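Side-chain contact in DegV family protein (PDB 3FDJ), which is of unknown function but probably binds a fatty acid or similar lipid: residues E234-A237 with D238-D242. Sequence-based numbering, arbitrary orientation.
Sequences EALA and DKIAD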
ATOM      1  N   GLU A 234     -15.849  -4.261   3.621  1.00  9.54           N
ATOM      2  CA  GLU A 234     -15.595  -4.399   5.049  1.00  9.68           C
ATOM      3  C   GLU A 234     -15.987  -5.795   5.544  1.00  9.85           C
ATOM      4  O   GLU A 234     -15.340  -6.341   6.442  1.00  9.24           O
ATOM      5  CB  GLU A 234     -16.342  -3.313   5.801  1.00 11.01           C
ATOM      6  CG  GLU A 234     -15.957  -3.154   7.239  1.00 13.76           C
ATOM      7  CD  GLU A 234     -16.677  -1.991   7.865  1.00 20.90           C
ATOM      8  OE1 GLU A 234     -16.821  -0.930   7.190  1.00 25.49           O
ATOM      9  OE2 GLU A 234     -17.132  -2.140   9.011  1.00 24.38           O
ATOM     10  N   ALA A 235     -17.005  -6.387   4.914  1.00  9.55           N
ATOM     11  CA  ALA A 235     -17.498  -7.697   5.322  1.00  9.85           C
ATOM     12  C   ALA A 235     -16.417  -8.752   5.207  1.00  9.66           C
ATOM     13  O   ALA A 235     -16.176  -9.500   6.154  1.00 10.26           O
ATOM     14  CB  ALA A 235     -18.737  -8.089   4.501  1.00 10.12           C
ATOM     15  N   LEU A 236     -15.742  -8.782   4.064  1.00  9.31           N
ATOM     16  CA  LEU A 236     -14.683  -9.766   3.815  1.00  9.51           C
ATOM     17  C   LEU A 236     -13.467  -9.470   4.694  1.00  9.22           C
ATOM     18  O   LEU A 236     -12.878 -10.387   5.277  1.00  8.45           O
ATOM     19  CB  LEU A 236     -14.291  -9.830   2.329  1.00  8.96           C
ATOM     20  CG  LEU A 236     -13.238 -10.912   1.987  1.00 10.25           C
ATOM     21  CD1 LEU A 236     -13.629 -12.296   2.533  1.00  8.84           C
ATOM     22  CD2 LEU A 236     -13.005 -10.929   0.470  1.00  9.47           C
ATOM     23  N   ALA A 237     -13.102  -8.191   4.822  1.00  9.18           N
ATOM     24  CA  ALA A 237     -11.950  -7.833   5.630  1.00  9.24           C
ATOM     25  C   ALA A 237     -12.166  -8.287   7.087  1.00  9.65           C
ATOM     26  O   ALA A 237     -11.243  -8.801   7.722  1.00 10.05           O
ATOM     27  CB  ALA A 237     -11.664  -6.326   5.544  1.00  9.11           C
ATOM     28  N   ASP A 238     -13.379  -8.090   7.606  1.00 10.82           N
ATOM     29  CA  ASP A 238     -13.721  -8.520   8.959  1.00 11.33           C
ATOM     30  C   ASP A 238     -13.683 -10.043   9.097  1.00 10.57           C
ATOM     31  O   ASP A 238     -13.205 -10.552  10.101  1.00  9.71           O
ATOM     32  CB  ASP A 238     -15.101  -7.983   9.383  1.00 12.33           C
ATOM     33  CG  ASP A 238     -15.098  -6.493   9.714  1.00 16.00           C
ATOM     34  OD1 ASP A 238     -14.004  -5.856   9.753  1.00 18.27           O
ATOM     35  OD2 ASP A 238     -16.215  -5.951   9.945  1.00 20.93           O
ATOM     36  N   LYS A 239     -14.144 -10.775   8.083  1.00 10.38           N
ATOM     37  CA  LYS A 239     -14.051 -12.255   8.120  1.00 11.07           C
ATOM     38  C   LYS A 239     -12.605 -12.744   8.189  1.00 10.17           C
ATOM     39  O   LYS A 239     -12.296 -13.677   8.920  1.00  9.32           O
ATOM     40  CB  LYS A 239     -14.670 -12.898   6.880  1.00 12.11           C
ATOM     41  CG  LYS A 239     -16.147 -12.863   6.783  1.00 15.00           C
ATOM     42  CD  LYS A 239     -16.590 -13.603   5.498  1.00 16.83           C
ATOM     43  CE  LYS A 239     -18.044 -13.403   5.249  1.00 19.48           C
ATOM     44  NZ  LYS A 239     -18.476 -14.085   4.005  1.00 22.24           N
ATOM     45  N   ILE A 240     -11.745 -12.118   7.402  1.00  9.38           N
ATOM     46  CA  ILE A 240     -10.316 -12.443   7.384  1.00  9.52           C
ATOM     47  C   ILE A 240      -9.718 -12.157   8.764  1.00  9.74           C
ATOM     48  O   ILE A 240      -9.011 -12.991   9.334  1.00  9.34           O
ATOM     49  CB  ILE A 240      -9.580 -11.666   6.293  1.00  9.49           C
ATOM     50  CG1 ILE A 240     -10.031 -12.134   4.896  1.00  9.83           C
ATOM     51  CG2 ILE A 240      -8.041 -11.851   6.451  1.00  9.13           C
ATOM     52  CD1 ILE A 240      -9.618 -11.190   3.728  1.00 11.10           C
ATOM     53  N   ALA A 241     -10.011 -10.978   9.307  1.00  9.94           N
ATOM     54  CA  ALA A 241      -9.486 -10.606  10.609  1.00 11.22           C
ATOM     55  C   ALA A 241      -9.927 -11.622  11.672  1.00 11.48           C
ATOM     56  O   ALA A 241      -9.121 -12.037  12.510  1.00 11.46           O
ATOM     57  CB  ALA A 241      -9.947  -9.176  10.999  1.00 11.35           C
ATOM     58  N   ASP A 242     -11.189 -12.030  11.635  1.00 11.66           N
ATOM     59  CA  ASP A 242     -11.701 -13.023  12.601  1.00 12.64           C
ATOM     60  C   ASP A 242     -10.977 -14.370  12.470  1.00 11.66           C
ATOM     61  O   ASP A 242     -10.641 -15.010  13.476  1.00 10.55           O
ATOM     62  CB  ASP A 242     -13.206 -13.261  12.398  1.00 13.18           C
ATOM     63  CG  ASP A 242     -14.073 -12.168  13.024  1.00 18.85           C
ATOM     64  OD1 ASP A 242     -13.574 -11.374  13.859  1.00 23.25           O
ATOM     65  OD2 ASP A 242     -15.272 -12.094  12.671  1.00 24.73           O
TER
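Leu-236 and Ile-240 meet on the inner face of the first turns of helix 234-248, the helix of a beta-alpha-beta crossover that joins the parallel strands 226-230 and 253-257 in one of the two sheets of this DegV-family protein. CD1 of Ile-240 reaches back along the helix to within 4.0 Å of Leu-236 CG, and the two side chains lie aslant to each other. In Ile-240, chi1 (-67°) sets CG1 beside the backbone N, near Leu-236 O, and the extended chi2 (166°) carries CD1 on toward the Leu-236 side chain. Leu-236 O also accepts the helical hydrogen bond from Ile-240 N, at 3.0 Å.

On another side of the helix two acidic side chains approach one turn apart. Glu-234 OE2 and Asp-238 OD2 are 4.0 Å apart, and their carboxylate planes are turned 68° against each other. The one-turn spacing brings these like charges near each other, which may raise the proton affinity of one or both groups, though modestly, since Glu-234 is exposed and Asp-238 partly so. Asp-238 folds back over the turn before it, its CG 3.3 Å from the carbonyl oxygen of Glu-234, which also accepts the Asp-238 N-H.

The apolar face is buried: Leu-236 and Ile-240 pack against helix 205-219 through Leu-208, Leu-209 and Leu-212, while Ala-237 and Ala-241 place their small methyls on the sheet at Ile-228 and Val-255. At the helix start, the side-chain OD1 of Asn-233 accepts the N-H of Leu-236. Lys-239 runs extended beyond CG to a salt bridge with Asp-205 at the start of helix 205-219, and near its root Lys-239 CG passes 3.4 Å from Ala-235 O, the acceptor of its own backbone N-H.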